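Local coordinates for protein ORF 37 (Human herpesvirus 8 type M, PDB 3FHD) that cuts single- and double-stranded DNA as a metal-dependent exonuclease and endonuclease, helping to process non-linear or branched viral DNA intermediates so that unit-length genomes are produced, at residues 84-89 and 139-144; 168-173 and 476-481; 362-367 and 381-386. All coordinates share one frame; numbering follows the deposited sequence.

Contact 1 of 3, residues 84-89 and 139-144; sequences LRMAYN and HICCLV
With CG anti to the carbonyl carbon (chi1 -75°) and the chain bent at chi2 (-56°), which places SD, and again at chi3, which places CE, Met86 meets Ile140 and Cys141. The contact is helix-helix packing in the helical N-terminal part of this alkaline nuclease. Helix 83-100 and helix 134-147 run in roughly the same direction, with the axes of the two short segments 43° apart. The axes stay 11.5 Å from each other, so side chains alone bridge the gap. Met86 SD lies 4.0 Å from Ile140 CG2, and the two side chains slide past each other in opposite directions. Met86 CE goes on to Cys141 SG at 3.9 Å.

Asn89 makes the second meeting point, one turn further along. Its amide is held from both ends. Asn89 ND2 donates to Arg85 O, 2.9 Å away, from above the carbonyl plane, and Asn89 N reaches the same oxygen from the opposite face. OD1 accepts a hydrogen bond from Gln231. Helix 104-113 covers Ile140 and Val144, and helix 122-130 touches Met86 through Cys129. Besides its bond to Gln231, Asn89 OD1 touches the methyl Val144 CG2 at 3.4 Å.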
# COMPACT_ATOMS: atom_id res chain seq x y z
N LEU A 84 -5.70 22.03 4.38
CA LEU A 84 -6.98 21.58 4.96
C LEU A 84 -6.89 20.10 5.46
O LEU A 84 -7.52 19.73 6.47
CB LEU A 84 -8.11 21.80 3.94
CG LEU A 84 -9.54 21.48 4.35
CD1 LEU A 84 -9.91 22.15 5.69
CD2 LEU A 84 -10.51 21.85 3.22
N ARG A 85 -6.10 19.29 4.78
CA ARG A 85 -5.81 17.91 5.22
C ARG A 85 -5.05 17.90 6.57
O ARG A 85 -5.36 17.07 7.44
CB ARG A 85 -5.00 17.17 4.13
CG ARG A 85 -4.78 15.68 4.42
CD ARG A 85 -6.07 14.90 4.44
NE ARG A 85 -5.84 13.55 5.00
CZ ARG A 85 -6.71 12.54 4.94
NH1 ARG A 85 -7.84 12.69 4.28
NH2 ARG A 85 -6.41 11.37 5.51
N MET A 86 -4.08 18.81 6.72
CA MET A 86 -3.34 19.00 8.00
C MET A 86 -4.30 19.41 9.12
O MET A 86 -4.26 18.83 10.20
CB MET A 86 -2.22 20.06 7.85
CG MET A 86 -0.99 19.56 7.09
SD MET A 86 -0.21 18.06 7.76
CE MET A 86 -0.01 17.23 6.24
N ALA A 87 -5.21 20.35 8.82
CA ALA A 87 -6.27 20.78 9.77
C ALA A 87 -7.13 19.58 10.22
O ALA A 87 -7.37 19.40 11.43
CB ALA A 87 -7.17 21.84 9.12
N TYR A 88 -7.60 18.80 9.26
CA TYR A 88 -8.33 17.55 9.54
C TYR A 88 -7.53 16.60 10.44
O TYR A 88 -8.08 16.08 11.42
CB TYR A 88 -8.70 16.81 8.24
CG TYR A 88 -9.15 15.37 8.48
CD1 TYR A 88 -10.35 15.10 9.13
CD2 TYR A 88 -8.34 14.29 8.09
CE1 TYR A 88 -10.77 13.76 9.39
CE2 TYR A 88 -8.72 12.96 8.35
CZ TYR A 88 -9.95 12.71 8.98
OH TYR A 88 -10.33 11.41 9.23
N ASN A 89 -6.25 16.36 10.10
CA ASN A 89 -5.40 15.48 10.93
C ASN A 89 -5.41 15.94 12.39
O ASN A 89 -5.54 15.14 13.32
CB ASN A 89 -3.96 15.41 10.42
CG ASN A 89 -3.76 14.32 9.33
OD1 ASN A 89 -3.05 13.34 9.54
ND2 ASN A 89 -4.42 14.48 8.20
N HIS A 139 6.88 15.71 9.37
CA HIS A 139 6.90 15.21 10.74
C HIS A 139 5.51 14.70 11.20
O HIS A 139 5.42 13.60 11.73
CB HIS A 139 7.48 16.23 11.72
CG HIS A 139 7.61 15.68 13.10
ND1 HIS A 139 8.73 15.00 13.53
CD2 HIS A 139 6.76 15.69 14.15
CE1 HIS A 139 8.58 14.64 14.79
NE2 HIS A 139 7.38 15.03 15.18
N ILE A 140 4.46 15.47 10.94
CA ILE A 140 3.09 15.03 11.23
C ILE A 140 2.73 13.68 10.54
O ILE A 140 2.21 12.73 11.16
CB ILE A 140 2.05 16.16 10.94
CG1 ILE A 140 2.15 17.33 11.97
CG2 ILE A 140 0.63 15.59 10.81
CD1 ILE A 140 1.86 16.95 13.38
N CYS A 141 3.03 13.59 9.24
CA CYS A 141 2.72 12.39 8.48
C CYS A 141 3.45 11.15 9.01
O CYS A 141 2.89 10.03 9.07
CB CYS A 141 3.00 12.64 7.01
SG CYS A 141 1.84 13.84 6.28
N CYS A 142 4.69 11.36 9.45
CA CYS A 142 5.48 10.31 10.08
C CYS A 142 4.88 9.87 11.42
O CYS A 142 4.91 8.67 11.75
CB CYS A 142 6.92 10.77 10.30
SG CYS A 142 7.88 10.81 8.77
N LEU A 143 4.36 10.82 12.19
CA LEU A 143 3.75 10.49 13.48
C LEU A 143 2.45 9.72 13.30
O LEU A 143 2.18 8.76 14.04
CB LEU A 143 3.52 11.76 14.31
CG LEU A 143 4.73 12.42 15.00
CD1 LEU A 143 4.18 13.67 15.66
CD2 LEU A 143 5.49 11.53 16.03
N VAL A 144 1.68 10.11 12.29
CA VAL A 144 0.43 9.41 11.89
C VAL A 144 0.70 7.96 11.43
O VAL A 144 -0.05 7.02 11.81
CB VAL A 144 -0.38 10.23 10.85
CG1 VAL A 144 -1.52 9.38 10.27
CG2 VAL A 144 -0.91 11.54 11.53

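Contact 2 of 3, residues 168-173 and 476-481; sequences SKFHWA and HQAANF. With SO4 (sulfate ion), chain B.
Phe481 reaches from helix 468-489, near the chain's end, to helix 170-175 of this nuclease, where it meets Ala173 and Trp172 in helix-helix packing. Phe481 CB lies 3.9 Å from Ala173 O. CG is anti to the backbone N (chi1 171°), and Phe481 CD2 comes within 3.5 Å of Ala173 O. CD2 also touches Ala173 CB. Further out, Phe481 CE2 lies 3.4 Å from Trp172 CH2 and also meets Trp172 CZ3. The tip, CZ, touches Trp172 CH2 and CZ2.

The aromatic pair is an offset edge-to-face stack. The edge of Phe481 points at the face of the Trp172 six-membered ring, with planes at 74° and centroids 5.2 Å apart. The indole nitrogen is engaged by Asn178 O.

Beside this pair, Ala478 CB packs on Phe170 CE1 at 3.5 Å. Ala173 and Ala478 have the closest backbones, with CA atoms 5.4 Å apart. Phe170 also touches Phe238 and helix 394-412, and its side chain is about 14 Å from the bound magnesium ion. At the other end of 168-173, N and OG of Ser168 both bind O1 of a sulfate ion, probably from the crystallisation liquor.

No hydrogen bond links the two segments. Their cohesion rests on aromatic and methyl packing. Ala173 O, close to the Phe481 ring, is satisfied by Gln177 NE2, so it needs no bond across the interface.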
# COMPACT_ATOMS: atom_id res chain seq x y z
N SER A 168 -3.96 1.07 -3.46
CA SER A 168 -4.95 0.09 -3.92
C SER A 168 -6.03 0.71 -4.84
O SER A 168 -6.75 -0.03 -5.51
CB SER A 168 -5.65 -0.53 -2.68
OG SER A 168 -6.35 0.48 -1.98
N LYS A 169 -6.15 2.04 -4.84
CA LYS A 169 -7.12 2.77 -5.69
C LYS A 169 -6.42 3.54 -6.82
O LYS A 169 -7.08 4.17 -7.64
CB LYS A 169 -7.90 3.79 -4.87
CG LYS A 169 -8.91 3.16 -3.89
CD LYS A 169 -9.63 4.24 -3.13
CE LYS A 169 -10.20 3.68 -1.86
NZ LYS A 169 -11.34 4.54 -1.44
N PHE A 170 -5.10 3.48 -6.89
CA PHE A 170 -4.40 4.35 -7.87
C PHE A 170 -4.70 4.03 -9.36
O PHE A 170 -4.93 4.93 -10.18
CB PHE A 170 -2.89 4.42 -7.56
CG PHE A 170 -2.17 5.45 -8.40
CD1 PHE A 170 -2.38 6.81 -8.17
CD2 PHE A 170 -1.32 5.06 -9.42
CE1 PHE A 170 -1.73 7.79 -8.97
CE2 PHE A 170 -0.66 6.02 -10.23
CZ PHE A 170 -0.86 7.39 -10.01
N HIS A 171 -4.70 2.75 -9.73
CA HIS A 171 -5.09 2.35 -11.07
C HIS A 171 -6.51 2.85 -11.42
O HIS A 171 -6.70 3.44 -12.50
CB HIS A 171 -4.97 0.83 -11.26
CG HIS A 171 -5.40 0.37 -12.63
ND1 HIS A 171 -6.61 -0.24 -12.86
CD2 HIS A 171 -4.77 0.44 -13.83
CE1 HIS A 171 -6.72 -0.51 -14.16
NE2 HIS A 171 -5.62 -0.11 -14.76
N TRP A 172 -7.47 2.67 -10.51
CA TRP A 172 -8.87 3.11 -10.68
C TRP A 172 -8.91 4.64 -10.92
O TRP A 172 -9.59 5.12 -11.86
CB TRP A 172 -9.73 2.66 -9.49
CG TRP A 172 -11.03 3.38 -9.38
CD1 TRP A 172 -12.20 3.07 -10.03
CD2 TRP A 172 -11.27 4.55 -8.62
NE1 TRP A 172 -13.17 4.02 -9.73
CE2 TRP A 172 -12.62 4.93 -8.85
CE3 TRP A 172 -10.47 5.35 -7.77
CZ2 TRP A 172 -13.19 6.04 -8.23
CZ3 TRP A 172 -11.04 6.45 -7.14
CH2 TRP A 172 -12.39 6.80 -7.42
N ALA A 173 -8.14 5.40 -10.12
CA ALA A 173 -8.14 6.89 -10.19
C ALA A 173 -7.56 7.40 -11.52
O ALA A 173 -7.90 8.49 -11.99
CB ALA A 173 -7.40 7.51 -8.97
N HIS A 476 -0.25 13.30 -12.28
CA HIS A 476 -1.01 14.48 -12.72
C HIS A 476 -2.50 14.14 -13.06
O HIS A 476 -3.41 14.86 -12.68
CB HIS A 476 -0.33 15.17 -13.92
CG HIS A 476 -1.16 16.26 -14.52
ND1 HIS A 476 -1.22 17.52 -13.97
CD2 HIS A 476 -1.98 16.27 -15.59
CE1 HIS A 476 -2.03 18.27 -14.70
NE2 HIS A 476 -2.50 17.53 -15.70
N GLN A 477 -2.73 13.06 -13.81
CA GLN A 477 -4.10 12.63 -14.16
C GLN A 477 -4.91 12.30 -12.90
O GLN A 477 -6.09 12.69 -12.75
CB GLN A 477 -4.02 11.43 -15.10
CG GLN A 477 -3.24 11.82 -16.40
CD GLN A 477 -3.26 10.76 -17.47
OE1 GLN A 477 -3.85 9.68 -17.30
NE2 GLN A 477 -2.66 11.08 -18.62
N ALA A 478 -4.28 11.57 -11.99
CA ALA A 478 -4.94 11.20 -10.73
C ALA A 478 -5.25 12.44 -9.88
O ALA A 478 -6.31 12.52 -9.28
CB ALA A 478 -4.06 10.19 -9.93
N ALA A 479 -4.32 13.42 -9.84
CA ALA A 479 -4.56 14.64 -9.05
C ALA A 479 -5.69 15.49 -9.65
O ALA A 479 -6.48 16.09 -8.91
CB ALA A 479 -3.31 15.47 -8.92
N ASN A 480 -5.75 15.56 -10.98
CA ASN A 480 -6.84 16.23 -11.68
C ASN A 480 -8.19 15.59 -11.34
O ASN A 480 -9.15 16.29 -11.07
CB ASN A 480 -6.60 16.24 -13.19
CG ASN A 480 -5.80 17.45 -13.65
OD1 ASN A 480 -5.40 18.30 -12.83
ND2 ASN A 480 -5.58 17.55 -14.95
N PHE A 481 -8.24 14.25 -11.33
CA PHE A 481 -9.46 13.52 -10.99
C PHE A 481 -9.83 13.78 -9.51
O PHE A 481 -10.99 14.00 -9.22
CB PHE A 481 -9.33 12.02 -11.30
CG PHE A 481 -10.47 11.16 -10.79
CD1 PHE A 481 -11.78 11.35 -11.24
CD2 PHE A 481 -10.21 10.13 -9.90
CE1 PHE A 481 -12.85 10.53 -10.75
CE2 PHE A 481 -11.21 9.32 -9.41
CZ PHE A 481 -12.56 9.51 -9.85
S SO4 B . -2.84 0.93 0.32
O1 SO4 B . -4.08 1.32 -0.32
O2 SO4 B . -2.47 -0.42 -0.13
O3 SO4 B . -1.84 1.90 -0.10
O4 SO4 B . -2.97 1.05 1.75

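Contact 3 of 3, residues 362-367 and 381-386; sequences SDVYVL and ARFKAN
Val364 and Phe383 form the apolar centre, side by side and pointing the same way. Val364 CB sits over the face of the Phe383 ring, 3.8 Å from its centroid, in a CH-pi contact. Val364 CG1 touches Phe383 CZ at 3.6 Å, and Val366 CG2 meets the ring edge near CE2. Val364 CG2 packs on Ala385 CB. Leu299 of helix 296-303 covers Val364, Phe383 and Ala385.

The two strands are antiparallel neighbours in the mixed central sheet of this PD-(D/E)XK nuclease. Val364 and Phe383 are a hydrogen-bonded pair, with Val364 N to Phe383 O at 2.8 Å. Strand 455-464 flanks 362-367 on its other side.

Tyr365 and Arg382 occupy the other face of the sheet. Tyr365 CE1 lies 3.6 Å from Arg382 CG, and the ring and guanidinium planes are 60° apart. Arg382, extended from CG to NE, lies alongside Tyr365, pointing the same way, and carries its guanidinium to Asp363. Asp363 OD1 gathers two cations in a salt-bridge network. Lys384 NZ lies 3.0 Å from Asp363 OD1. Arg382 NH1 and NH2 each lie 3.1 Å from Asp363 OD1, and all three hydrogen bonds to it are weak.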
# COMPACT_ATOMS: atom_id res chain seq x y z
N SER A 362 12.68 -12.31 -12.73
CA SER A 362 12.11 -12.69 -11.43
C SER A 362 12.96 -13.77 -10.74
O SER A 362 13.53 -14.61 -11.41
CB SER A 362 10.70 -13.22 -11.61
OG SER A 362 9.78 -12.19 -11.90
N ASP A 363 13.04 -13.73 -9.41
CA ASP A 363 13.63 -14.82 -8.65
C ASP A 363 12.53 -15.76 -8.20
O ASP A 363 11.54 -15.31 -7.62
CB ASP A 363 14.37 -14.28 -7.42
CG ASP A 363 15.62 -13.49 -7.79
OD1 ASP A 363 16.45 -14.01 -8.55
OD2 ASP A 363 15.79 -12.35 -7.31
N VAL A 364 12.71 -17.06 -8.44
CA VAL A 364 11.73 -18.04 -7.94
C VAL A 364 12.35 -18.86 -6.80
O VAL A 364 13.42 -19.38 -6.95
CB VAL A 364 11.24 -18.97 -9.07
CG1 VAL A 364 10.24 -19.99 -8.52
CG2 VAL A 364 10.62 -18.14 -10.19
N TYR A 365 11.64 -18.97 -5.67
CA TYR A 365 12.09 -19.73 -4.50
C TYR A 365 11.15 -20.90 -4.27
O TYR A 365 9.99 -20.72 -3.94
CB TYR A 365 12.12 -18.87 -3.24
CG TYR A 365 12.97 -17.65 -3.37
CD1 TYR A 365 14.31 -17.69 -3.02
CD2 TYR A 365 12.45 -16.46 -3.91
CE1 TYR A 365 15.12 -16.58 -3.13
CE2 TYR A 365 13.26 -15.33 -4.05
CZ TYR A 365 14.61 -15.42 -3.67
OH TYR A 365 15.45 -14.33 -3.78
N VAL A 366 11.65 -22.10 -4.48
CA VAL A 366 10.89 -23.30 -4.14
C VAL A 366 11.17 -23.60 -2.67
O VAL A 366 12.33 -23.68 -2.27
CB VAL A 366 11.29 -24.48 -5.04
CG1 VAL A 366 10.57 -25.77 -4.60
CG2 VAL A 366 11.00 -24.17 -6.52
N LEU A 367 10.13 -23.74 -1.86
CA LEU A 367 10.37 -23.95 -0.43
C LEU A 367 10.41 -25.43 -0.09
O LEU A 367 9.78 -26.23 -0.78
CB LEU A 367 9.33 -23.20 0.41
CG LEU A 367 9.15 -21.71 0.08
CD1 LEU A 367 7.86 -21.14 0.67
CD2 LEU A 367 10.37 -20.90 0.53
N ALA A 381 15.41 -24.49 -3.28
CA ALA A 381 16.07 -24.16 -4.54
C ALA A 381 15.61 -22.80 -5.02
O ALA A 381 14.49 -22.37 -4.72
CB ALA A 381 15.79 -25.21 -5.59
N ARG A 382 16.48 -22.15 -5.79
CA ARG A 382 16.32 -20.77 -6.23
C ARG A 382 16.72 -20.70 -7.70
O ARG A 382 17.74 -21.25 -8.05
CB ARG A 382 17.27 -19.92 -5.40
CG ARG A 382 17.14 -18.44 -5.52
CD ARG A 382 18.35 -17.81 -4.82
NE ARG A 382 18.52 -16.38 -5.09
CZ ARG A 382 18.33 -15.78 -6.26
NH1 ARG A 382 18.53 -14.46 -6.36
NH2 ARG A 382 17.95 -16.47 -7.34
N PHE A 383 15.92 -20.05 -8.54
CA PHE A 383 16.23 -19.92 -9.97
C PHE A 383 15.63 -18.67 -10.62
O PHE A 383 14.64 -18.15 -10.14
CB PHE A 383 15.87 -21.19 -10.76
CG PHE A 383 14.39 -21.51 -10.82
CD1 PHE A 383 13.63 -21.14 -11.92
CD2 PHE A 383 13.76 -22.24 -9.80
CE1 PHE A 383 12.26 -21.45 -12.00
CE2 PHE A 383 12.41 -22.55 -9.87
CZ PHE A 383 11.65 -22.16 -10.98
N LYS A 384 16.21 -18.20 -11.72
CA LYS A 384 15.69 -17.02 -12.45
C LYS A 384 14.57 -17.41 -13.44
O LYS A 384 14.64 -18.45 -14.09
CB LYS A 384 16.80 -16.31 -13.23
CG LYS A 384 17.95 -15.77 -12.41
CD LYS A 384 17.48 -14.71 -11.43
CE LYS A 384 18.67 -14.08 -10.72
NZ LYS A 384 18.38 -12.65 -10.36
N ALA A 385 13.56 -16.56 -13.56
CA ALA A 385 12.51 -16.78 -14.55
C ALA A 385 12.26 -15.49 -15.33
O ALA A 385 12.08 -14.42 -14.72
CB ALA A 385 11.21 -17.28 -13.89
N ASN A 386 12.29 -15.57 -16.67
CA ASN A 386 11.99 -14.41 -17.52
C ASN A 386 10.50 -14.08 -17.51
O ASN A 386 9.79 -14.15 -18.51
CB ASN A 386 12.58 -14.52 -18.95
CG ASN A 386 12.27 -15.86 -19.63
OD1 ASN A 386 11.94 -16.87 -18.98
ND2 ASN A 386 12.39 -15.87 -20.95

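Overall arrangement
From the N terminus, contact 1 closes first. It joins helix 83-100 to helix 134-147 across a mostly helical intervening chain, and it is complete before contact 2 opens. Contact 2 then spans 302 residues, linking helix 170-175 to helix 468-489, near the C terminus. The metal-site residues Asp243, Glu266 and Ile267 fall within that span. Contact 3 falls there too, and its short connection of 13 residues joins adjacent strands of the central sheet. No contacts cross. Contacts 1 and 3 lie on opposite sides of the chain's centre, their centres about 41 Å apart. The centre of contact 2 is about 21 Å from that of contact 1 and 33 Å from that of contact 3.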